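Local atomic coordinates of type II restriction enzyme ngomi (Neisseria gonorrhoeae, PDB entry 1FIU), a protein that recognises the double-stranded DNA sequence 5'-GCCGGC-3' and cleaves it after the first G, working as a magnesium-dependent homotetramer. Residues F76-R88 with L274-V286. Sequence-based numbering, arbitrary orientation.
Sequences FVQSAFEKLQHIR and LKDISDLPLDLAV
P281 presses its ring onto the small side chain of A80, CG lying a tight 3.4 Å from A80 CB. Alanine suits this place because a single methyl lets the short helix 280-283 come close to helix 62-81. The side chains of F76 and P281 cross at about a right angle; with CG anti to the backbone N (chi1 168°), F76 brings CE2 3.7 Å from P281 CG and 3.5 Å from I277 CG1, the phenylalanine and isoleucine running past each other in opposite directions. Further along the helix, the rim of the F81 ring points CD1 at P281 O, near the ring plane, while L284 CB packs 3.8 Å from CE1. V77 spreads its two branches between neighbours, CG1 to L284 CD1 and CG2 to L280 CD2, a good use of a beta-branched residue. L84 lays CD1 over the P281 carbonyl, and I87 directs CD1 between L282 CD2 (3.6 Å) and the methyl of A285.

R88 closes the row. Its chain, bent at chi2, runs along A285 and brings NE to V286 OXT at 3.2 Å, a hydrogen bond within a salt bridge (N-H...O 154°), the oxygen tilted 19° from the guanidinium plane. Its NH2 also pairs with V286 OXT of the second subunit, and the relation is reciprocal, so the C-terminal carboxylates and arginines probably offset each other's charge at the subunit interface. The contact thus joins the last part of helix 62-81 and the residues that follow it to the short helix 280-283 following edge strand 274-276, in the PDDEXK nuclease fold, with V77 about 8 Å, side chain to side chain, from the magnesium ligand C186.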
ATOM      1  N   PHE I  76     -10.453 -23.984 -19.847  1.00 18.58           N
ATOM      2  CA  PHE I  76     -11.482 -23.095 -20.352  1.00 19.33           C
ATOM      3  C   PHE I  76     -10.847 -21.784 -20.809  1.00 21.01           C
ATOM      4  O   PHE I  76     -11.178 -21.274 -21.875  1.00 18.97           O
ATOM      5  CB  PHE I  76     -12.523 -22.791 -19.262  1.00 19.34           C
ATOM      6  CG  PHE I  76     -13.437 -21.667 -19.614  1.00 21.73           C
ATOM      7  CD1 PHE I  76     -14.497 -21.852 -20.507  1.00 21.18           C
ATOM      8  CD2 PHE I  76     -13.189 -20.388 -19.120  1.00 20.97           C
ATOM      9  CE1 PHE I  76     -15.289 -20.767 -20.906  1.00 22.31           C
ATOM     10  CE2 PHE I  76     -13.961 -19.308 -19.510  1.00 21.16           C
ATOM     11  CZ  PHE I  76     -15.011 -19.486 -20.401  1.00 23.25           C
ATOM     12  N   VAL I  77      -9.946 -21.233 -19.989  1.00 19.30           N
ATOM     13  CA  VAL I  77      -9.313 -19.969 -20.343  1.00 18.96           C
ATOM     14  C   VAL I  77      -8.478 -20.120 -21.610  1.00 20.02           C
ATOM     15  O   VAL I  77      -8.576 -19.305 -22.535  1.00 19.16           O
ATOM     16  CB  VAL I  77      -8.444 -19.421 -19.180  1.00 19.11           C
ATOM     17  CG1 VAL I  77      -7.561 -18.244 -19.676  1.00 17.69           C
ATOM     18  CG2 VAL I  77      -9.361 -18.918 -18.055  1.00 19.95           C
ATOM     19  N   GLN I  78      -7.689 -21.180 -21.664  1.00 18.25           N
ATOM     20  CA  GLN I  78      -6.854 -21.426 -22.832  1.00 22.01           C
ATOM     21  C   GLN I  78      -7.684 -21.512 -24.112  1.00 21.38           C
ATOM     22  O   GLN I  78      -7.409 -20.835 -25.106  1.00 22.31           O
ATOM     23  CB  GLN I  78      -6.082 -22.722 -22.634  1.00 23.81           C
ATOM     24  CG  GLN I  78      -5.054 -23.020 -23.719  1.00 30.85           C
ATOM     25  CD  GLN I  78      -4.375 -24.365 -23.495  1.00 38.40           C
ATOM     26  OE1 GLN I  78      -5.042 -25.399 -23.401  1.00 46.06           O
ATOM     27  NE2 GLN I  78      -3.047 -24.359 -23.403  1.00 42.71           N
ATOM     28  N   SER I  79      -8.744 -22.315 -24.072  1.00 21.68           N
ATOM     29  CA  SER I  79      -9.581 -22.506 -25.244  1.00 22.54           C
ATOM     30  C   SER I  79     -10.344 -21.266 -25.697  1.00 22.79           C
ATOM     31  O   SER I  79     -10.409 -20.966 -26.894  1.00 23.83           O
ATOM     32  CB  SER I  79     -10.553 -23.670 -24.976  1.00 26.62           C
ATOM     33  OG  SER I  79     -11.150 -24.098 -26.185  1.00 35.44           O
ATOM     34  N   ALA I  80     -10.944 -20.533 -24.765  1.00 20.53           N
ATOM     35  CA  ALA I  80     -11.702 -19.353 -25.145  1.00 19.88           C
ATOM     36  C   ALA I  80     -10.808 -18.167 -25.566  1.00 19.47           C
ATOM     37  O   ALA I  80     -11.096 -17.476 -26.546  1.00 20.23           O
ATOM     38  CB  ALA I  80     -12.643 -18.933 -23.989  1.00 18.22           C
ATOM     39  N   PHE I  81      -9.706 -17.955 -24.839  1.00 19.55           N
ATOM     40  CA  PHE I  81      -8.823 -16.837 -25.153  1.00 18.29           C
ATOM     41  C   PHE I  81      -8.167 -16.999 -26.516  1.00 18.26           C
ATOM     42  O   PHE I  81      -7.895 -16.005 -27.218  1.00 19.70           O
ATOM     43  CB  PHE I  81      -7.755 -16.694 -24.050  1.00 17.05           C
ATOM     44  CG  PHE I  81      -6.963 -15.415 -24.143  1.00 15.30           C
ATOM     45  CD1 PHE I  81      -7.595 -14.176 -24.094  1.00 16.34           C
ATOM     46  CD2 PHE I  81      -5.577 -15.459 -24.267  1.00 19.52           C
ATOM     47  CE1 PHE I  81      -6.860 -12.988 -24.168  1.00 20.91           C
ATOM     48  CE2 PHE I  81      -4.835 -14.283 -24.337  1.00 19.92           C
ATOM     49  CZ  PHE I  81      -5.471 -13.048 -24.288  1.00 21.32           C
ATOM     50  N   GLU I  82      -7.928 -18.250 -26.886  1.00 20.02           N
ATOM     51  CA  GLU I  82      -7.327 -18.564 -28.179  1.00 22.38           C
ATOM     52  C   GLU I  82      -8.162 -17.998 -29.333  1.00 23.64           C
ATOM     53  O   GLU I  82      -7.620 -17.676 -30.397  1.00 24.00           O
ATOM     54  CB  GLU I  82      -7.178 -20.079 -28.337  1.00 26.57           C
ATOM     55  CG  GLU I  82      -6.483 -20.489 -29.626  1.00 38.87           C
ATOM     56  CD  GLU I  82      -6.231 -21.990 -29.713  1.00 49.31           C
ATOM     57  OE1 GLU I  82      -6.825 -22.753 -28.915  1.00 52.37           O
ATOM     58  OE2 GLU I  82      -5.442 -22.409 -30.590  1.00 56.63           O
ATOM     59  N   LYS I  83      -9.474 -17.846 -29.122  1.00 23.63           N
ATOM     60  CA  LYS I  83     -10.362 -17.331 -30.166  1.00 22.88           C
ATOM     61  C   LYS I  83     -10.386 -15.806 -30.268  1.00 21.16           C
ATOM     62  O   LYS I  83     -11.066 -15.235 -31.123  1.00 22.14           O
ATOM     63  CB  LYS I  83     -11.790 -17.870 -29.942  1.00 24.56           C
ATOM     64  CG  LYS I  83     -11.818 -19.394 -29.935  1.00 27.67           C
ATOM     65  CD  LYS I  83     -13.210 -19.969 -29.767  1.00 32.93           C
ATOM     66  CE  LYS I  83     -13.167 -21.505 -29.874  1.00 34.47           C
ATOM     67  NZ  LYS I  83     -12.646 -21.959 -31.217  1.00 37.40           N
ATOM     68  N   LEU I  84      -9.612 -15.138 -29.416  1.00 20.50           N
ATOM     69  CA  LEU I  84      -9.597 -13.683 -29.422  1.00 21.20           C
ATOM     70  C   LEU I  84      -8.304 -13.083 -30.006  1.00 21.21           C
ATOM     71  O   LEU I  84      -7.987 -11.916 -29.777  1.00 21.71           O
ATOM     72  CB  LEU I  84      -9.834 -13.178 -27.989  1.00 20.19           C
ATOM     73  CG  LEU I  84     -11.207 -13.551 -27.388  1.00 21.07           C
ATOM     74  CD1 LEU I  84     -11.272 -13.113 -25.930  1.00 21.53           C
ATOM     75  CD2 LEU I  84     -12.328 -12.895 -28.202  1.00 20.50           C
ATOM     76  N   GLN I  85      -7.574 -13.872 -30.779  1.00 20.63           N
ATOM     77  CA  GLN I  85      -6.321 -13.392 -31.368  1.00 23.31           C
ATOM     78  C   GLN I  85      -6.465 -12.107 -32.211  1.00 22.96           C
ATOM     79  O   GLN I  85      -5.511 -11.336 -32.333  1.00 25.08           O
ATOM     80  CB  GLN I  85      -5.680 -14.507 -32.202  1.00 25.15           C
ATOM     81  CG  GLN I  85      -4.410 -14.079 -32.921  1.00 33.19           C
ATOM     82  CD  GLN I  85      -3.152 -14.244 -32.068  1.00 34.35           C
ATOM     83  OE1 GLN I  85      -2.076 -13.769 -32.440  1.00 35.69           O
ATOM     84  NE2 GLN I  85      -3.282 -14.934 -30.936  1.00 35.34           N
ATOM     85  N   HIS I  86      -7.632 -11.867 -32.801  1.00 24.16           N
ATOM     86  CA  HIS I  86      -7.827 -10.655 -33.601  1.00 22.19           C
ATOM     87  C   HIS I  86      -8.025  -9.399 -32.761  1.00 23.60           C
ATOM     88  O   HIS I  86      -7.842  -8.287 -33.259  1.00 25.53           O
ATOM     89  CB  HIS I  86      -9.013 -10.817 -34.576  1.00 23.51           C
ATOM     90  CG  HIS I  86     -10.325 -11.067 -33.905  1.00 22.40           C
ATOM     91  ND1 HIS I  86     -10.544 -12.159 -33.093  1.00 25.53           N
ATOM     92  CD2 HIS I  86     -11.485 -10.368 -33.923  1.00 24.05           C
ATOM     93  CE1 HIS I  86     -11.784 -12.124 -32.638  1.00 26.79           C
ATOM     94  NE2 HIS I  86     -12.377 -11.049 -33.127  1.00 25.58           N
ATOM     95  N   ILE I  87      -8.423  -9.548 -31.500  1.00 20.91           N
ATOM     96  CA  ILE I  87      -8.571  -8.360 -30.674  1.00 23.74           C
ATOM     97  C   ILE I  87      -7.425  -8.236 -29.664  1.00 18.53           C
ATOM     98  O   ILE I  87      -7.239  -7.175 -29.064  1.00 20.61           O
ATOM     99  CB  ILE I  87      -9.923  -8.300 -29.926  1.00 29.45           C
ATOM    100  CG1 ILE I  87     -10.066  -9.492 -28.995  1.00 26.25           C
ATOM    101  CG2 ILE I  87     -11.087  -8.217 -30.949  1.00 28.23           C
ATOM    102  CD1 ILE I  87     -11.315  -9.400 -28.108  1.00 30.88           C
ATOM    103  N   ARG I  88      -6.658  -9.318 -29.488  1.00 18.53           N
ATOM    104  CA  ARG I  88      -5.507  -9.325 -28.570  1.00 16.79           C
ATOM    105  C   ARG I  88      -4.495 -10.365 -29.064  1.00 17.46           C
ATOM    106  O   ARG I  88      -4.313 -11.443 -28.492  1.00 17.52           O
ATOM    107  CB  ARG I  88      -5.949  -9.648 -27.131  1.00 18.76           C
ATOM    108  CG  ARG I  88      -4.917  -9.229 -26.048  1.00 20.27           C
ATOM    109  CD  ARG I  88      -4.702  -7.702 -25.974  1.00 17.24           C
ATOM    110  NE  ARG I  88      -4.120  -7.290 -24.687  1.00 16.68           N
ATOM    111  CZ  ARG I  88      -2.815  -7.287 -24.384  1.00 17.73           C
ATOM    112  NH1 ARG I  88      -1.907  -7.671 -25.289  1.00 17.50           N
ATOM    113  NH2 ARG I  88      -2.422  -6.924 -23.168  1.00 17.14           N
ATOM    114  N   LEU I 274     -17.909  -8.517  -9.479  1.00 16.42           N
ATOM    115  CA  LEU I 274     -18.245  -9.908  -9.773  1.00 16.33           C
ATOM    116  C   LEU I 274     -18.858 -10.086 -11.166  1.00 16.64           C
ATOM    117  O   LEU I 274     -19.776  -9.343 -11.558  1.00 18.02           O
ATOM    118  CB  LEU I 274     -19.231 -10.438  -8.699  1.00 15.85           C
ATOM    119  CG  LEU I 274     -19.605 -11.910  -8.819  1.00 18.17           C
ATOM    120  CD1 LEU I 274     -18.343 -12.796  -8.645  1.00 16.18           C
ATOM    121  CD2 LEU I 274     -20.670 -12.248  -7.761  1.00 19.75           C
ATOM    122  N   LYS I 275     -18.344 -11.059 -11.923  1.00 15.30           N
ATOM    123  CA  LYS I 275     -18.829 -11.356 -13.262  1.00 17.82           C
ATOM    124  C   LYS I 275     -18.945 -12.871 -13.437  1.00 14.84           C
ATOM    125  O   LYS I 275     -18.737 -13.622 -12.485  1.00 18.90           O
ATOM    126  CB  LYS I 275     -17.869 -10.782 -14.320  1.00 17.50           C
ATOM    127  CG  LYS I 275     -17.719  -9.253 -14.269  1.00 17.79           C
ATOM    128  CD  LYS I 275     -16.722  -8.764 -15.331  1.00 18.52           C
ATOM    129  CE  LYS I 275     -16.481  -7.248 -15.245  1.00 18.73           C
ATOM    130  NZ  LYS I 275     -15.754  -6.775 -16.496  1.00 20.22           N
ATOM    131  N   ASP I 276     -19.274 -13.312 -14.649  1.00 14.27           N
ATOM    132  CA  ASP I 276     -19.412 -14.737 -14.927  1.00 17.42           C
ATOM    133  C   ASP I 276     -18.095 -15.272 -15.501  1.00 17.82           C
ATOM    134  O   ASP I 276     -17.319 -14.500 -16.070  1.00 18.02           O
ATOM    135  CB  ASP I 276     -20.490 -14.976 -15.987  1.00 19.99           C
ATOM    136  CG  ASP I 276     -20.699 -16.450 -16.272  1.00 19.47           C
ATOM    137  OD1 ASP I 276     -21.095 -17.181 -15.341  1.00 22.10           O
ATOM    138  OD2 ASP I 276     -20.472 -16.881 -17.411  1.00 19.77           O
ATOM    139  N   ILE I 277     -17.868 -16.579 -15.379  1.00 17.70           N
ATOM    140  CA  ILE I 277     -16.646 -17.197 -15.932  1.00 18.00           C
ATOM    141  C   ILE I 277     -16.512 -16.835 -17.438  1.00 20.94           C
ATOM    142  O   ILE I 277     -15.400 -16.634 -17.936  1.00 17.75           O
ATOM    143  CB  ILE I 277     -16.683 -18.765 -15.746  1.00 22.32           C
ATOM    144  CG1 ILE I 277     -15.434 -19.433 -16.329  1.00 22.32           C
ATOM    145  CG2 ILE I 277     -17.920 -19.352 -16.409  1.00 21.24           C
ATOM    146  CD1 ILE I 277     -14.186 -19.079 -15.630  1.00 22.79           C
ATOM    147  N   SER I 278     -17.639 -16.708 -18.152  1.00 16.73           N
ATOM    148  CA  SER I 278     -17.594 -16.387 -19.586  1.00 18.30           C
ATOM    149  C   SER I 278     -17.097 -14.970 -19.903  1.00 19.25           C
ATOM    150  O   SER I 278     -16.764 -14.661 -21.047  1.00 20.54           O
ATOM    151  CB  SER I 278     -18.990 -16.606 -20.252  1.00 18.51           C
ATOM    152  OG  SER I 278     -19.927 -15.628 -19.856  1.00 19.37           O
ATOM    153  N   ASP I 279     -17.060 -14.105 -18.903  1.00 16.99           N
ATOM    154  CA  ASP I 279     -16.577 -12.736 -19.099  1.00 18.09           C
ATOM    155  C   ASP I 279     -15.049 -12.698 -19.031  1.00 17.93           C
ATOM    156  O   ASP I 279     -14.405 -11.755 -19.536  1.00 17.71           O
ATOM    157  CB  ASP I 279     -17.128 -11.843 -17.990  1.00 18.71           C
ATOM    158  CG  ASP I 279     -18.613 -11.632 -18.117  1.00 22.11           C
ATOM    159  OD1 ASP I 279     -19.008 -11.155 -19.189  1.00 19.13           O
ATOM    160  OD2 ASP I 279     -19.365 -11.944 -17.163  1.00 19.79           O
ATOM    161  N   LEU I 280     -14.465 -13.728 -18.433  1.00 16.57           N
ATOM    162  CA  LEU I 280     -13.018 -13.721 -18.230  1.00 17.55           C
ATOM    163  C   LEU I 280     -12.142 -13.672 -19.480  1.00 17.56           C
ATOM    164  O   LEU I 280     -11.228 -12.828 -19.561  1.00 17.72           O
ATOM    165  CB  LEU I 280     -12.594 -14.889 -17.328  1.00 18.64           C
ATOM    166  CG  LEU I 280     -11.091 -14.916 -16.999  1.00 18.27           C
ATOM    167  CD1 LEU I 280     -10.644 -13.566 -16.405  1.00 17.78           C
ATOM    168  CD2 LEU I 280     -10.807 -16.055 -16.028  1.00 20.24           C
ATOM    169  N   PRO I 281     -12.385 -14.547 -20.472  1.00 18.43           N
ATOM    170  CA  PRO I 281     -11.534 -14.495 -21.677  1.00 18.83           C
ATOM    171  C   PRO I 281     -11.515 -13.115 -22.326  1.00 19.00           C
ATOM    172  O   PRO I 281     -10.448 -12.590 -22.657  1.00 19.55           O
ATOM    173  CB  PRO I 281     -12.155 -15.548 -22.590  1.00 20.33           C
ATOM    174  CG  PRO I 281     -12.756 -16.530 -21.622  1.00 18.39           C
ATOM    175  CD  PRO I 281     -13.382 -15.626 -20.581  1.00 16.62           C
ATOM    176  N   LEU I 282     -12.685 -12.492 -22.478  1.00 18.52           N
ATOM    177  CA  LEU I 282     -12.738 -11.152 -23.066  1.00 19.42           C
ATOM    178  C   LEU I 282     -12.087 -10.099 -22.157  1.00 19.52           C
ATOM    179  O   LEU I 282     -11.460  -9.155 -22.649  1.00 17.77           O
ATOM    180  CB  LEU I 282     -14.191 -10.747 -23.376  1.00 22.39           C
ATOM    181  CG  LEU I 282     -14.674 -11.074 -24.790  1.00 23.59           C
ATOM    182  CD1 LEU I 282     -16.198 -10.911 -24.852  1.00 24.40           C
ATOM    183  CD2 LEU I 282     -13.985 -10.155 -25.820  1.00 24.09           C
ATOM    184  N   ASP I 283     -12.227 -10.237 -20.834  1.00 17.24           N
ATOM    185  CA  ASP I 283     -11.594  -9.269 -19.942  1.00 13.52           C
ATOM    186  C   ASP I 283     -10.055  -9.398 -20.016  1.00 16.68           C
ATOM    187  O   ASP I 283      -9.348  -8.437 -19.763  1.00 18.62           O
ATOM    188  CB  ASP I 283     -12.091  -9.439 -18.505  1.00 17.11           C
ATOM    189  CG  ASP I 283     -13.418  -8.722 -18.271  1.00 20.67           C
ATOM    190  OD1 ASP I 283     -13.884  -8.024 -19.196  1.00 18.05           O
ATOM    191  OD2 ASP I 283     -13.967  -8.846 -17.163  1.00 18.16           O
ATOM    192  N   LEU I 284      -9.551 -10.578 -20.367  1.00 17.45           N
ATOM    193  CA  LEU I 284      -8.106 -10.757 -20.524  1.00 14.89           C
ATOM    194  C   LEU I 284      -7.624 -10.148 -21.858  1.00 18.35           C
ATOM    195  O   LEU I 284      -6.422 -10.112 -22.132  1.00 17.55           O
ATOM    196  CB  LEU I 284      -7.760 -12.246 -20.503  1.00 17.57           C
ATOM    197  CG  LEU I 284      -7.917 -12.966 -19.153  1.00 19.77           C
ATOM    198  CD1 LEU I 284      -7.610 -14.441 -19.353  1.00 19.61           C
ATOM    199  CD2 LEU I 284      -6.997 -12.370 -18.093  1.00 18.79           C
ATOM    200  N   ALA I 285      -8.542  -9.672 -22.690  1.00 17.90           N
ATOM    201  CA  ALA I 285      -8.155  -9.085 -23.976  1.00 17.62           C
ATOM    202  C   ALA I 285      -8.103  -7.548 -23.976  1.00 16.33           C
ATOM    203  O   ALA I 285      -7.859  -6.947 -25.027  1.00 18.14           O
ATOM    204  CB  ALA I 285      -9.128  -9.558 -25.070  1.00 20.11           C
ATOM    205  N   VAL I 286      -8.311  -6.896 -22.829  1.00 17.97           N
ATOM    206  CA  VAL I 286      -8.317  -5.425 -22.824  1.00 21.83           C
ATOM    207  C   VAL I 286      -6.959  -4.804 -23.208  1.00 22.76           C
ATOM    208  O   VAL I 286      -6.940  -3.694 -23.830  1.00 18.55           O
ATOM    209  CB  VAL I 286      -8.736  -4.850 -21.449  1.00 22.33           C
ATOM    210  CG1 VAL I 286     -10.163  -5.294 -21.088  1.00 20.76           C
ATOM    211  CG2 VAL I 286      -7.744  -5.279 -20.403  1.00 25.35           C
ATOM    212  OXT VAL I 286      -5.930  -5.433 -22.853  1.00 21.41           O
TER